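Putative isochorismatase (Bordetella bronchiseptica, PDB 3UAO) catalyses the hydrolysis of maleamate to maleate and ammonia, a step in the breakdown of nicotinate (vitamin B3). Local coordinates at residues D51-N54 against G55-D58; P201-A204 against N205-D208. All blocks are in the same frame, centred on the assembly; numbering follows the deposited sequence.

Interaction 1 of 2, residues D51-N54 against G55-D58; sequences DFVN and GFAD
Val53 O accepts hydrogen bonds from both Phe56 N (2.9 Å) and Ala57 N (3.2 Å), so the chain from Val53 winds into one short helical turn. Asn54 O takes a nearly straight bond from Asp58 N (3.0 Å, 171° at the hydrogen). Ala57 N lies in the plane of the Val53 carbonyl, whereas Phe56 N stands 41° above it, so the two donors reach the oxygen at different tilts to its plane. Val53, at the N-cap, and Phe56 send their side chains the same way, side by side. The methyl CG2 of Val53 meets the edge of the Phe56 ring, in its plane, 3.5 Å from CD2. Phe56 CG stands beside its own backbone N (chi1 -76°), and Phe56 CB lies 3.8 Å from Asp51 O; Phe62 packs against the ring. Asp51 turns its carboxylate to other partners: OD1 bonds to Ser91 OG and OD2 forms a salt bridge with Lys139. This Asp-Lys pair, following strand 45-50, is consistent with two members of the Asp-Lys-Cys catalytic triad of isochorismatase-like amidohydrolases, and the acetate ion bound beside the Phe56 side chain may mark the adjoining pocket.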
ATOM      1  N   ASP A  51      15.616   7.591 -10.220  1.00 16.64           N
ATOM      2  CA  ASP A  51      15.956   9.005 -10.081  1.00 17.80           C
ATOM      3  C   ASP A  51      17.252   9.484 -10.712  1.00 18.87           C
ATOM      4  O   ASP A  51      17.861  10.444 -10.240  1.00 19.61           O
ATOM      5  CB  ASP A  51      15.952   9.407  -8.598  1.00 18.08           C
ATOM      6  CG  ASP A  51      14.624   9.239  -7.967  1.00 17.16           C
ATOM      7  OD1 ASP A  51      13.628   9.073  -8.701  1.00 18.76           O
ATOM      8  OD2 ASP A  51      14.585   9.247  -6.724  1.00 22.03           O
ATOM      9  N   PHE A  52      17.675   8.865 -11.790  1.00 19.88           N
ATOM     10  CA  PHE A  52      18.804   9.413 -12.533  1.00 21.05           C
ATOM     11  C   PHE A  52      18.348  10.628 -13.336  1.00 22.02           C
ATOM     12  O   PHE A  52      18.213  10.554 -14.557  1.00 23.04           O
ATOM     13  CB  PHE A  52      19.445   8.353 -13.431  1.00 21.19           C
ATOM     14  CG  PHE A  52      20.515   7.560 -12.753  1.00 18.81           C
ATOM     15  CD1 PHE A  52      21.148   8.047 -11.623  1.00 16.82           C
ATOM     16  CD2 PHE A  52      20.930   6.341 -13.285  1.00 16.26           C
ATOM     17  CE1 PHE A  52      22.164   7.327 -11.047  1.00 15.55           C
ATOM     18  CE2 PHE A  52      21.943   5.637 -12.720  1.00 14.31           C
ATOM     19  CZ  PHE A  52      22.567   6.116 -11.611  1.00 14.18           C
ATOM     20  N   VAL A  53      18.128  11.739 -12.619  1.00 22.01           N
ATOM     21  CA  VAL A  53      17.536  12.952 -13.182  1.00 22.42           C
ATOM     22  C   VAL A  53      18.567  14.069 -13.118  1.00 23.90           C
ATOM     23  O   VAL A  53      19.481  14.008 -12.301  1.00 24.27           O
ATOM     24  CB  VAL A  53      16.207  13.338 -12.466  1.00 21.23           C
ATOM     25  CG1 VAL A  53      15.207  12.200 -12.571  1.00 18.87           C
ATOM     26  CG2 VAL A  53      16.428  13.702 -11.020  1.00 20.76           C
ATOM     27  N   ASN A  54      18.448  15.069 -13.993  1.00 25.46           N
ATOM     28  CA  ASN A  54      19.499  16.106 -14.154  1.00 26.52           C
ATOM     29  C   ASN A  54      19.988  16.708 -12.805  1.00 26.92           C
ATOM     30  O   ASN A  54      21.164  17.025 -12.648  1.00 27.50           O
ATOM     31  CB  ASN A  54      19.020  17.249 -15.082  1.00 27.40           C
ATOM     32  CG  ASN A  54      18.788  16.809 -16.535  1.00 28.05           C
ATOM     33  OD1 ASN A  54      17.739  17.092 -17.140  1.00 28.79           O
ATOM     34  ND2 ASN A  54      19.760  16.122 -17.095  1.00 28.78           N
ATOM     35  N   GLY A  55      19.086  16.874 -11.847  1.00 26.26           N
ATOM     36  CA  GLY A  55      19.430  17.475 -10.578  1.00 26.89           C
ATOM     37  C   GLY A  55      20.297  16.597  -9.692  1.00 27.31           C
ATOM     38  O   GLY A  55      21.050  17.102  -8.864  1.00 27.66           O
ATOM     39  N   PHE A  56      20.190  15.280  -9.846  1.00 27.52           N
ATOM     40  CA  PHE A  56      21.086  14.324  -9.140  1.00 27.27           C
ATOM     41  C   PHE A  56      22.418  14.032  -9.890  1.00 27.81           C
ATOM     42  O   PHE A  56      23.376  13.536  -9.295  1.00 25.83           O
ATOM     43  CB  PHE A  56      20.336  13.020  -8.849  1.00 26.80           C
ATOM     44  CG  PHE A  56      19.381  13.126  -7.709  1.00 27.45           C
ATOM     45  CD1 PHE A  56      19.789  12.863  -6.427  1.00 30.06           C
ATOM     46  CD2 PHE A  56      18.083  13.493  -7.924  1.00 30.06           C
ATOM     47  CE1 PHE A  56      18.899  12.975  -5.363  1.00 31.64           C
ATOM     48  CE2 PHE A  56      17.195  13.612  -6.880  1.00 31.42           C
ATOM     49  CZ  PHE A  56      17.601  13.354  -5.593  1.00 30.63           C
ATOM     50  N   ALA A  57      22.455  14.316 -11.192  1.00 29.36           N
ATOM     51  CA  ALA A  57      23.688  14.211 -11.988  1.00 31.47           C
ATOM     52  C   ALA A  57      24.580  15.423 -11.772  1.00 33.25           C
ATOM     53  O   ALA A  57      25.764  15.260 -11.564  1.00 33.87           O
ATOM     54  CB  ALA A  57      23.378  14.056 -13.492  1.00 32.44           C
ATOM     55  N   ASP A  58      24.002  16.622 -11.824  1.00 35.15           N
ATOM     56  CA  ASP A  58      24.720  17.889 -11.562  1.00 37.65           C
ATOM     57  C   ASP A  58      25.282  17.973 -10.136  1.00 37.99           C
ATOM     58  O   ASP A  58      24.518  18.001  -9.191  1.00 37.14           O
ATOM     59  CB  ASP A  58      23.775  19.088 -11.787  1.00 38.30           C
ATOM     60  CG  ASP A  58      24.508  20.437 -11.889  1.00 41.11           C
ATOM     61  OD1 ASP A  58      25.774  20.494 -11.844  1.00 43.76           O
ATOM     62  OD2 ASP A  58      23.787  21.451 -12.040  1.00 42.40           O
TER

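Interaction 2 of 2, residues P201-A204 against N205-D208; sequences PHEA and NLFD
Pro201 O is gripped twice by Asn205: once by the backbone N, in the regular helical bond, and once by the side-chain ND2 at 2.8 Å. The two donors arrive from opposite faces of the carbonyl plane. With CG placed beside the backbone N (chi1 -80°), the amide folds back along the helix to make this second bond, which bends to 153° at the hydrogen. One residue further along, on the buried side of the helix, the packing is close. Leu206 CD1 sits 3.3 Å above the plane of the His202 ring, displaced from its centre toward NE2, in a CH-pi contact; the ring is held through ND1 by Thr169. Helix 199-212 is the crossover of a beta-alpha-beta unit of the Rossmann-like sheet, and the Leu206 side chain packs against Val189 and Val194 of strand 186-195, which leads into the helix. The flank bearing Glu203 is looser: its chain, bent at chi2, leaves the carboxylate at the solvent-exposed surface, with OE2 no nearer than 4.2 Å to Leu206 CD1. Phe207 N, by contrast, keeps the backbone bond to Glu203 O at 3.0 Å. Toward the end of the segment, Ala204 O receives an almost linear bond from Asp208 N (177°) and a further one from a water at 2.9 Å. The face bearing Pro201, Ala204, Asn205 and Asp208 meets the second subunit, where Asn205 ND2 and Asp208 OD2 bond reciprocally to their counterparts. Within its own chain, Arg174 NH1 hydrogen-bonds Asn205 OD1 and forms a salt bridge with Asp208 OD2.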
ATOM      1  N   PRO A 201      28.350   6.588   2.975  1.00 19.54           N
ATOM      2  CA  PRO A 201      26.945   6.141   2.829  1.00 18.79           C
ATOM      3  C   PRO A 201      26.678   5.118   1.690  1.00 17.91           C
ATOM      4  O   PRO A 201      26.002   4.095   1.916  1.00 17.65           O
ATOM      5  CB  PRO A 201      26.212   7.452   2.562  1.00 18.84           C
ATOM      6  CG  PRO A 201      26.991   8.454   3.340  1.00 18.90           C
ATOM      7  CD  PRO A 201      28.432   8.049   3.108  1.00 19.76           C
ATOM      8  N   HIS A 202      27.216   5.386   0.505  1.00 17.21           N
ATOM      9  CA  HIS A 202      27.232   4.418  -0.614  1.00 17.01           C
ATOM     10  C   HIS A 202      27.695   3.016  -0.189  1.00 16.65           C
ATOM     11  O   HIS A 202      27.048   2.026  -0.469  1.00 16.47           O
ATOM     12  CB  HIS A 202      28.141   4.952  -1.726  1.00 16.99           C
ATOM     13  CG  HIS A 202      28.330   4.017  -2.876  1.00 17.84           C
ATOM     14  ND1 HIS A 202      27.402   3.874  -3.877  1.00 22.56           N
ATOM     15  CD2 HIS A 202      29.361   3.198  -3.206  1.00 21.14           C
ATOM     16  CE1 HIS A 202      27.846   3.001  -4.770  1.00 21.32           C
ATOM     17  NE2 HIS A 202      29.037   2.588  -4.392  1.00 19.47           N
ATOM     18  N   GLU A 203      28.803   2.940   0.522  1.00 17.41           N
ATOM     19  CA  GLU A 203      29.416   1.653   0.892  1.00 17.78           C
ATOM     20  C   GLU A 203      28.650   0.986   2.053  1.00 17.14           C
ATOM     21  O   GLU A 203      28.484  -0.258   2.073  1.00 16.24           O
ATOM     22  CB  GLU A 203      30.887   1.876   1.246  1.00 19.20           C
ATOM     23  CG  GLU A 203      31.854   0.799   0.776  1.00 23.67           C
ATOM     24  CD  GLU A 203      32.138   0.849  -0.702  1.00 27.99           C
ATOM     25  OE1 GLU A 203      32.783   1.816  -1.159  1.00 33.92           O
ATOM     26  OE2 GLU A 203      31.733  -0.087  -1.414  1.00 29.50           O
ATOM     27  N   ALA A 204      28.158   1.812   3.000  1.00 15.68           N
ATOM     28  CA  ALA A 204      27.384   1.303   4.113  1.00 14.82           C
ATOM     29  C   ALA A 204      26.051   0.713   3.614  1.00 14.53           C
ATOM     30  O   ALA A 204      25.591  -0.305   4.096  1.00 13.83           O
ATOM     31  CB  ALA A 204      27.145   2.385   5.125  1.00 14.87           C
ATOM     32  N   ASN A 205      25.435   1.343   2.628  1.00 13.59           N
ATOM     33  CA  ASN A 205      24.126   0.932   2.256  1.00 13.01           C
ATOM     34  C   ASN A 205      24.188  -0.261   1.328  1.00 13.45           C
ATOM     35  O   ASN A 205      23.324  -1.124   1.356  1.00 12.54           O
ATOM     36  CB  ASN A 205      23.354   2.113   1.678  1.00 13.28           C
ATOM     37  CG  ASN A 205      22.794   3.010   2.761  1.00 12.61           C
ATOM     38  OD1 ASN A 205      21.617   2.951   3.037  1.00 13.93           O
ATOM     39  ND2 ASN A 205      23.635   3.821   3.392  1.00 11.03           N
ATOM     40  N   LEU A 206      25.263  -0.363   0.565  1.00 14.55           N
ATOM     41  CA  LEU A 206      25.517  -1.582  -0.174  1.00 14.34           C
ATOM     42  C   LEU A 206      25.708  -2.708   0.790  1.00 14.91           C
ATOM     43  O   LEU A 206      25.161  -3.785   0.577  1.00 16.01           O
ATOM     44  CB  LEU A 206      26.724  -1.455  -1.086  1.00 14.81           C
ATOM     45  CG  LEU A 206      26.506  -0.517  -2.285  1.00 14.78           C
ATOM     46  CD1 LEU A 206      27.810  -0.120  -2.904  1.00 13.78           C
ATOM     47  CD2 LEU A 206      25.571  -1.164  -3.306  1.00 15.69           C
ATOM     48  N   PHE A 207      26.482  -2.485   1.846  1.00 15.46           N
ATOM     49  CA  PHE A 207      26.718  -3.522   2.843  1.00 15.45           C
ATOM     50  C   PHE A 207      25.382  -3.998   3.382  1.00 15.16           C
ATOM     51  O   PHE A 207      25.047  -5.175   3.265  1.00 14.96           O
ATOM     52  CB  PHE A 207      27.610  -3.027   3.982  1.00 16.11           C
ATOM     53  CG  PHE A 207      27.802  -4.046   5.075  1.00 19.09           C
ATOM     54  CD1 PHE A 207      28.771  -5.019   4.968  1.00 21.47           C
ATOM     55  CD2 PHE A 207      26.974  -4.066   6.188  1.00 19.85           C
ATOM     56  CE1 PHE A 207      28.919  -5.974   5.967  1.00 22.13           C
ATOM     57  CE2 PHE A 207      27.123  -5.010   7.152  1.00 19.95           C
ATOM     58  CZ  PHE A 207      28.099  -5.961   7.045  1.00 21.47           C
ATOM     59  N   ASP A 208      24.587  -3.074   3.918  1.00 14.95           N
ATOM     60  CA  ASP A 208      23.267  -3.424   4.439  1.00 14.71           C
ATOM     61  C   ASP A 208      22.505  -4.286   3.426  1.00 14.64           C
ATOM     62  O   ASP A 208      21.992  -5.379   3.750  1.00 14.30           O
ATOM     63  CB  ASP A 208      22.451  -2.167   4.693  1.00 15.22           C
ATOM     64  CG  ASP A 208      22.926  -1.364   5.880  1.00 15.11           C
ATOM     65  OD1 ASP A 208      23.827  -1.871   6.597  1.00 12.15           O
ATOM     66  OD2 ASP A 208      22.370  -0.232   6.076  1.00 11.68           O
TER
HETATM   67  O   HOH W   1      25.781  -0.476   6.936  1.00 26.43           O

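In the fold
From the N terminus, strand 45-50 comes first, and interaction 1 follows directly from it, closing the turn that leads into helix 54-57 at the C-terminal end of an inner strand of the parallel sheet. Interaction 2 comes much later, within helix 199-212, after strand 186-195 and before strand 215-217. The two are in series, each local and without intervening residues, so they neither nest nor cross. The centres of interaction 1 and interaction 2 lie about 20 Å apart. Nearest atoms of interactions 1 and 2 are about 9 Å apart, without touching. Interaction 1 ties the exit of strand 45-50 to the probable active-site region, whereas residues 201-208 join the later strands to the interface with the second subunit.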